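Local coordinates for protein glutathione S-transferase (Bombyx mori, PDB 4E8H) that binds glutathione as a homodimer and probably catalyses its transfer to other compounds, as glutathione transferases of the delta and epsilon classes do, at residues R94-A97 with I98-R102; S180-E183 with N184-K187; K194-P198 with Y199-E203. All blocks are in the same frame, centred on the assembly; numbering follows the deposited sequence.

In the fold
All three contacts are local, between neighbours along the chain, and they follow one another in series: none nests in or crosses another. Interaction 1 spans the first turns of helix 93-124, the long helix that follows the thioredoxin-like N-terminal part and here faces the second subunit. Interaction 2 comes much later, where the loop after helix 160-174 turns into helix 183-196 beside helix 130-146. Interaction 3 closes the far end of that same helix and starts helix 201-213, next to helix 16-27 of the N-terminal part. Interactions 2 and 3 thus mark the two ends of one helix, their centres about 20 Å apart; the centre of interaction 1 lies about 22 Å from that of interaction 2.

Interaction 1 (R94-A97 with I98-R102); sequences RQRA and IIDQR
I98 packs back on R94 one turn earlier in helix 93-124, the first helix of the all-helical C-terminal domain of the GST fold. Its N gives an alpha-helical bond to R94 O (3.2 Å), and with CG1 beside its own backbone N (chi1 -60°) that branch lies 3.3 Å from the same R94 O. The CB of I98 is 3.9 Å from Q95 O, and F66 of the second subunit packs on its side chain. I99 repeats the pattern on Q95, but its N-H bond to Q95 O is weak; its side chain leans on Y89, P90 and V160. At D100 the N reaches R96 O in 2.9 Å. Here the carboxylate does not pair with the arginine: R96 sends its guanidinium to P90 O and N80 OD1, and D100 OD1 bonds Y89 OH. The guanidinium of R96 and the carboxylate of D100 stand 83° apart, and the side chains come nearest at R96 CG and D100 OD2, 3.8 Å. The Q101 side chain, bent at chi2, turns away to meet W69 of the second subunit, while Q101 N closes the next turn on A97 O at 2.9 Å.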
loop_
_atom_site.group_PDB
_atom_site.type_symbol
_atom_site.label_atom_id
_atom_site.label_comp_id
_atom_site.label_asym_id
_atom_site.label_seq_id
_atom_site.Cartn_x
_atom_site.Cartn_y
_atom_site.Cartn_z
ATOM N N ARG B 94 3.729 14.744 -9.661
ATOM C CA ARG B 94 4.919 13.916 -9.880
ATOM C C ARG B 94 5.655 13.593 -8.573
ATOM O O ARG B 94 5.990 12.433 -8.324
ATOM C CB ARG B 94 5.847 14.524 -10.947
ATOM C CG ARG B 94 5.212 14.536 -12.343
ATOM C CD ARG B 94 6.198 14.766 -13.488
ATOM N NE ARG B 94 5.539 14.552 -14.782
ATOM C CZ ARG B 94 6.134 14.622 -15.973
ATOM N NH1 ARG B 94 7.428 14.906 -16.073
ATOM N NH2 ARG B 94 5.427 14.403 -17.075
ATOM N N GLN B 95 5.881 14.607 -7.738
ATOM C CA GLN B 95 6.499 14.397 -6.427
ATOM C C GLN B 95 5.625 13.540 -5.507
ATOM O O GLN B 95 6.139 12.690 -4.779
ATOM C CB GLN B 95 6.851 15.729 -5.763
ATOM C CG GLN B 95 8.100 16.396 -6.334
ATOM C CD GLN B 95 8.351 17.782 -5.759
ATOM O OE1 GLN B 95 7.438 18.435 -5.253
ATOM N NE2 GLN B 95 9.595 18.240 -5.845
ATOM N N ARG B 96 4.311 13.760 -5.554
ATOM C CA ARG B 96 3.366 12.946 -4.789
ATOM C C ARG B 96 3.380 11.488 -5.255
ATOM O O ARG B 96 3.333 10.574 -4.430
ATOM C CB ARG B 96 1.952 13.523 -4.887
ATOM C CG ARG B 96 0.913 12.801 -4.035
ATOM C CD ARG B 96 -0.365 13.605 -3.967
ATOM N NE ARG B 96 -0.228 14.743 -3.060
ATOM C CZ ARG B 96 -0.947 14.917 -1.955
ATOM N NH1 ARG B 96 -1.882 14.037 -1.614
ATOM N NH2 ARG B 96 -0.743 15.984 -1.196
ATOM N N ALA B 97 3.452 11.284 -6.570
ATOM C CA ALA B 97 3.471 9.943 -7.165
ATOM C C ALA B 97 4.668 9.101 -6.720
ATOM O O ALA B 97 4.517 7.913 -6.428
ATOM C CB ALA B 97 3.420 10.029 -8.685
ATOM N N ILE B 98 5.849 9.719 -6.681
ATOM C CA ILE B 98 7.069 9.049 -6.218
ATOM C C ILE B 98 6.918 8.608 -4.759
ATOM O O ILE B 98 7.247 7.471 -4.412
ATOM C CB ILE B 98 8.330 9.942 -6.403
ATOM C CG1 ILE B 98 8.523 10.298 -7.884
ATOM C CG2 ILE B 98 9.578 9.244 -5.857
ATOM C CD1 ILE B 98 9.544 11.406 -8.143
ATOM N N ILE B 99 6.403 9.505 -3.920
ATOM C CA ILE B 99 6.132 9.186 -2.518
ATOM C C ILE B 99 5.153 8.019 -2.424
ATOM O O ILE B 99 5.367 7.093 -1.640
ATOM C CB ILE B 99 5.598 10.408 -1.733
ATOM C CG1 ILE B 99 6.643 11.523 -1.718
ATOM C CG2 ILE B 99 5.240 10.019 -0.295
ATOM C CD1 ILE B 99 6.078 12.881 -1.403
ATOM N N ASP B 100 4.096 8.054 -3.236
ATOM C CA ASP B 100 3.097 6.986 -3.224
ATOM C C ASP B 100 3.672 5.629 -3.613
ATOM O O ASP B 100 3.307 4.614 -3.017
ATOM C CB ASP B 100 1.878 7.345 -4.081
ATOM C CG ASP B 100 0.978 8.368 -3.406
ATOM O OD1 ASP B 100 0.990 8.455 -2.157
ATOM O OD2 ASP B 100 0.258 9.092 -4.126
ATOM N N GLN B 101 4.577 5.616 -4.592
ATOM C CA GLN B 101 5.268 4.384 -4.971
ATOM C C GLN B 101 6.135 3.851 -3.825
ATOM O O GLN B 101 6.158 2.643 -3.577
ATOM C CB GLN B 101 6.090 4.571 -6.252
ATOM C CG GLN B 101 6.909 3.344 -6.672
ATOM C CD GLN B 101 8.289 3.310 -6.034
ATOM O OE1 GLN B 101 8.984 4.325 -5.982
ATOM N NE2 GLN B 101 8.695 2.139 -5.551
ATOM N N ARG B 102 6.841 4.749 -3.137
ATOM C CA ARG B 102 7.687 4.357 -2.009
ATOM C C ARG B 102 6.850 3.806 -0.851
ATOM O O ARG B 102 7.261 2.853 -0.186
ATOM C CB ARG B 102 8.578 5.516 -1.539
ATOM C CG ARG B 102 9.509 6.108 -2.611
ATOM C CD ARG B 102 10.565 5.118 -3.108
ATOM N NE ARG B 102 11.702 5.806 -3.719
ATOM C CZ ARG B 102 12.090 5.687 -4.987
ATOM N NH1 ARG B 102 11.452 4.880 -5.826
ATOM N NH2 ARG B 102 13.142 6.372 -5.414
#

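Interaction 2 (S180-E183 with N184-K187); sequences SSHE and NIAK
H182 and E183 hand their carbonyls to the first turn of the helix that follows. Two backbone hydrogen bonds do this: A186 N to H182 O at 2.9 Å, close to straight with an N-H...O angle of 166°, and K187 N to E183 O at 3.1 Å.

Apolar packing runs alongside. The CB of H182 rests on I185, 3.9 Å from CD1, and the same I185 CD1 meets the imidazole obliquely. Both side chains also lie against L140 of helix 130-146. The methyl of A186 points back at the turn, 3.6 Å from H182 O, and also approaches S180 O.

This is the start of helix 183-196 in the C-terminal domain of the GST fold, with H182 as its N-cap residue and the centre of an inverse gamma turn. N144 of helix 130-146 serves this helix start twice: its side-chain OD1 takes the N-H of I185, and its backbone O takes ND2 of N184. A bond from S180 OG to D178 OD1 lies just upstream in the loop.

The charged pair comes last. E183 and K187, one turn apart, lie side by side and point the same way; the lysine, with CG beside its backbone N (chi1 -66°), runs its methylenes past E183 O, CG being 3.4 Å from it. NZ stops 4.0 Å from E183 OE1, beyond salt-bridge range, so any attraction between these exposed ends is probably modest.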
loop_
_atom_site.group_PDB
_atom_site.type_symbol
_atom_site.label_atom_id
_atom_site.label_comp_id
_atom_site.label_asym_id
_atom_site.label_seq_id
_atom_site.Cartn_x
_atom_site.Cartn_y
_atom_site.Cartn_z
ATOM N N SER B 180 25.735 -1.755 6.886
ATOM C CA SER B 180 26.699 -0.692 6.592
ATOM C C SER B 180 27.298 -0.777 5.180
ATOM O O SER B 180 27.711 0.243 4.622
ATOM C CB SER B 180 27.796 -0.616 7.661
ATOM O OG SER B 180 28.525 -1.827 7.746
ATOM N N SER B 181 27.325 -1.978 4.600
ATOM C CA SER B 181 27.802 -2.155 3.224
ATOM C C SER B 181 26.806 -1.668 2.164
ATOM O O SER B 181 27.180 -1.483 1.002
ATOM C CB SER B 181 28.187 -3.607 2.952
ATOM O OG SER B 181 27.036 -4.422 2.821
ATOM N N HIS B 182 25.543 -1.487 2.554
ATOM C CA HIS B 182 24.596 -0.739 1.725
ATOM C C HIS B 182 24.813 0.736 2.055
ATOM O O HIS B 182 24.135 1.303 2.920
ATOM C CB HIS B 182 23.141 -1.148 1.989
ATOM C CG HIS B 182 22.855 -2.597 1.736
ATOM N ND1 HIS B 182 22.155 -3.042 0.634
ATOM C CD2 HIS B 182 23.159 -3.701 2.459
ATOM C CE1 HIS B 182 22.048 -4.358 0.685
ATOM N NE2 HIS B 182 22.651 -4.782 1.782
ATOM N N GLU B 183 25.776 1.340 1.364
ATOM C CA GLU B 183 26.265 2.673 1.712
ATOM C C GLU B 183 25.201 3.767 1.628
ATOM O O GLU B 183 25.188 4.670 2.466
ATOM C CB GLU B 183 27.497 3.038 0.878
ATOM C CG GLU B 183 28.705 2.137 1.139
ATOM C CD GLU B 183 29.988 2.671 0.526
ATOM O OE1 GLU B 183 30.354 3.831 0.815
ATOM O OE2 GLU B 183 30.637 1.925 -0.238
ATOM N N ASN B 184 24.314 3.684 0.637
ATOM C CA ASN B 184 23.216 4.644 0.531
ATOM C C ASN B 184 22.258 4.552 1.714
ATOM O O ASN B 184 21.845 5.575 2.256
ATOM C CB ASN B 184 22.452 4.485 -0.786
ATOM C CG ASN B 184 23.311 4.778 -2.001
ATOM O OD1 ASN B 184 24.233 5.594 -1.948
ATOM N ND2 ASN B 184 23.010 4.111 -3.111
ATOM N N ILE B 185 21.918 3.326 2.111
ATOM C CA ILE B 185 21.062 3.106 3.277
ATOM C C ILE B 185 21.748 3.623 4.543
ATOM O O ILE B 185 21.132 4.340 5.334
ATOM C CB ILE B 185 20.635 1.618 3.442
ATOM C CG1 ILE B 185 19.809 1.164 2.230
ATOM C CG2 ILE B 185 19.833 1.421 4.738
ATOM C CD1 ILE B 185 19.309 -0.276 2.297
ATOM N N ALA B 186 23.025 3.279 4.713
ATOM C CA ALA B 186 23.792 3.688 5.891
ATOM C C ALA B 186 23.794 5.203 6.097
ATOM O O ALA B 186 23.521 5.680 7.199
ATOM C CB ALA B 186 25.221 3.153 5.816
ATOM N N LYS B 187 24.090 5.949 5.031
ATOM C CA LYS B 187 24.148 7.413 5.089
ATOM C C LYS B 187 22.759 8.020 5.264
ATOM O O LYS B 187 22.582 8.966 6.036
ATOM C CB LYS B 187 24.816 7.983 3.832
ATOM C CG LYS B 187 26.290 7.631 3.684
ATOM C CD LYS B 187 26.797 7.964 2.288
ATOM C CE LYS B 187 28.101 7.240 1.987
ATOM N NZ LYS B 187 28.526 7.418 0.570
#

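Interaction 3 (K194-P198 with Y199-E203); sequences KMLEP and YGYDE
Y201 folds back on L196 and E197 in the turn joining helix 183-196 to helix 201-213, in the C-terminal helical part of the GST fold. Its CB sits 3.9 Å from L196 CB and 3.4 Å from L196 O. CG runs anti to the backbone N (chi1 177°), carrying the ring past the glutamate: CD1 meets E197 OE2 at 3.2 Å, and CE1 lies farther from the same oxygen. The carboxylate and ring planes are almost perpendicular (84°); OE2 comes to the ring obliquely. At the tip, OH leaves this contact and bonds T170 OG1. The side chain also packs on M23 of helix 16-27 and on F189 and K193 of the preceding helix.

The backbone of the turn is tied by L196 O, which accepts from Y199 N at 2.8 Å, the donor standing well above the carbonyl plane, and weakly from Y201 N. G200, the N-cap residue, has a left-handed backbone conformation (phi 79°) just before the new helix. A water bridges E197 O and G200 N across the turn.

The ring of Y199 lies against P198 and M195. It has the CB of P198 over one face, and the Y199 side chain packs on R26 and V27 of helix 16-27, so this junction meets the N-terminal part of the fold. At the ring's edge, in plane, M195 O lies 3.4 Å from Y199 CD2.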
loop_
_atom_site.group_PDB
_atom_site.type_symbol
_atom_site.label_atom_id
_atom_site.label_comp_id
_atom_site.label_asym_id
_atom_site.label_seq_id
_atom_site.Cartn_x
_atom_site.Cartn_y
_atom_site.Cartn_z
ATOM N N LYS B 194 18.927 11.988 12.448
ATOM C CA LYS B 194 19.219 13.379 12.806
ATOM C C LYS B 194 18.024 14.298 12.559
ATOM O O LYS B 194 17.748 15.196 13.360
ATOM C CB LYS B 194 20.450 13.895 12.053
ATOM C CG LYS B 194 21.768 13.308 12.536
ATOM C CD LYS B 194 22.951 13.928 11.807
ATOM C CE LYS B 194 24.278 13.386 12.324
ATOM N NZ LYS B 194 24.531 11.980 11.892
ATOM N N MET B 195 17.319 14.063 11.454
ATOM C CA MET B 195 16.101 14.802 11.130
ATOM C C MET B 195 14.993 14.570 12.156
ATOM O O MET B 195 14.214 15.477 12.451
ATOM C CB MET B 195 15.595 14.419 9.735
ATOM C CG MET B 195 16.451 14.934 8.587
ATOM S SD MET B 195 16.496 16.736 8.485
ATOM C CE MET B 195 14.847 17.094 7.885
ATOM N N LEU B 196 14.934 13.355 12.698
ATOM C CA LEU B 196 13.822 12.946 13.555
ATOM C C LEU B 196 14.086 13.045 15.058
ATOM O O LEU B 196 13.159 12.884 15.857
ATOM C CB LEU B 196 13.356 11.530 13.190
ATOM C CG LEU B 196 12.666 11.349 11.834
ATOM C CD1 LEU B 196 12.482 9.871 11.522
ATOM C CD2 LEU B 196 11.327 12.085 11.779
ATOM N N GLU B 197 15.332 13.312 15.447
ATOM C CA GLU B 197 15.676 13.433 16.872
ATOM C C GLU B 197 14.956 14.569 17.615
ATOM O O GLU B 197 14.633 14.410 18.794
ATOM C CB GLU B 197 17.192 13.510 17.103
ATOM C CG GLU B 197 17.952 12.199 16.862
ATOM C CD GLU B 197 17.567 11.054 17.799
ATOM O OE1 GLU B 197 16.685 11.218 18.675
ATOM O OE2 GLU B 197 18.161 9.967 17.650
ATOM N N PRO B 198 14.698 15.713 16.943
ATOM C CA PRO B 198 13.873 16.706 17.636
ATOM C C PRO B 198 12.388 16.323 17.652
ATOM O O PRO B 198 11.572 17.050 18.222
ATOM C CB PRO B 198 14.082 17.987 16.811
ATOM C CG PRO B 198 15.202 17.688 15.854
ATOM C CD PRO B 198 15.169 16.218 15.640
ATOM N N TYR B 199 12.052 15.186 17.045
ATOM C CA TYR B 199 10.661 14.753 16.927
ATOM C C TYR B 199 10.392 13.375 17.540
ATOM O O TYR B 199 9.536 12.625 17.063
ATOM C CB TYR B 199 10.219 14.805 15.460
ATOM C CG TYR B 199 10.327 16.185 14.846
ATOM C CD1 TYR B 199 9.467 17.212 15.237
ATOM C CD2 TYR B 199 11.292 16.468 13.878
ATOM C CE1 TYR B 199 9.559 18.481 14.682
ATOM C CE2 TYR B 199 11.394 17.738 13.314
ATOM C CZ TYR B 199 10.523 18.738 13.721
ATOM O OH TYR B 199 10.613 19.995 13.170
ATOM N N GLY B 200 11.126 13.053 18.603
ATOM C CA GLY B 200 10.867 11.851 19.391
ATOM C C GLY B 200 11.381 10.544 18.815
ATOM O O GLY B 200 10.826 9.481 19.104
ATOM N N TYR B 201 12.446 10.613 18.020
ATOM C CA TYR B 201 13.006 9.406 17.419
ATOM C C TYR B 201 13.381 8.347 18.469
ATOM O O TYR B 201 13.063 7.169 18.297
ATOM C CB TYR B 201 14.194 9.714 16.497
ATOM C CG TYR B 201 14.806 8.456 15.931
ATOM C CD1 TYR B 201 15.972 7.928 16.474
ATOM C CD2 TYR B 201 14.194 7.769 14.883
ATOM C CE1 TYR B 201 16.528 6.765 15.979
ATOM C CE2 TYR B 201 14.743 6.598 14.380
ATOM C CZ TYR B 201 15.909 6.101 14.935
ATOM O OH TYR B 201 16.468 4.943 14.446
ATOM N N ASP B 202 14.049 8.768 19.545
ATOM C CA ASP B 202 14.452 7.838 20.609
ATOM C C ASP B 202 13.269 7.309 21.404
ATOM O O ASP B 202 13.158 6.101 21.618
ATOM C CB ASP B 202 15.465 8.469 21.570
ATOM C CG ASP B 202 15.999 7.470 22.598
ATOM O OD1 ASP B 202 17.120 6.956 22.403
ATOM O OD2 ASP B 202 15.295 7.189 23.595
ATOM N N GLU B 203 12.398 8.208 21.853
ATOM C CA GLU B 203 11.282 7.817 22.711
ATOM C C GLU B 203 10.230 6.974 21.982
ATOM O O GLU B 203 9.543 6.167 22.609
ATOM C CB GLU B 203 10.650 9.034 23.401
ATOM C CG GLU B 203 10.061 10.074 22.463
ATOM C CD GLU B 203 9.736 11.376 23.167
ATOM O OE1 GLU B 203 10.546 12.322 23.068
ATOM O OE2 GLU B 203 8.673 11.458 23.819
HETATM O O HOH W 1 12.512 14.640 20.485
#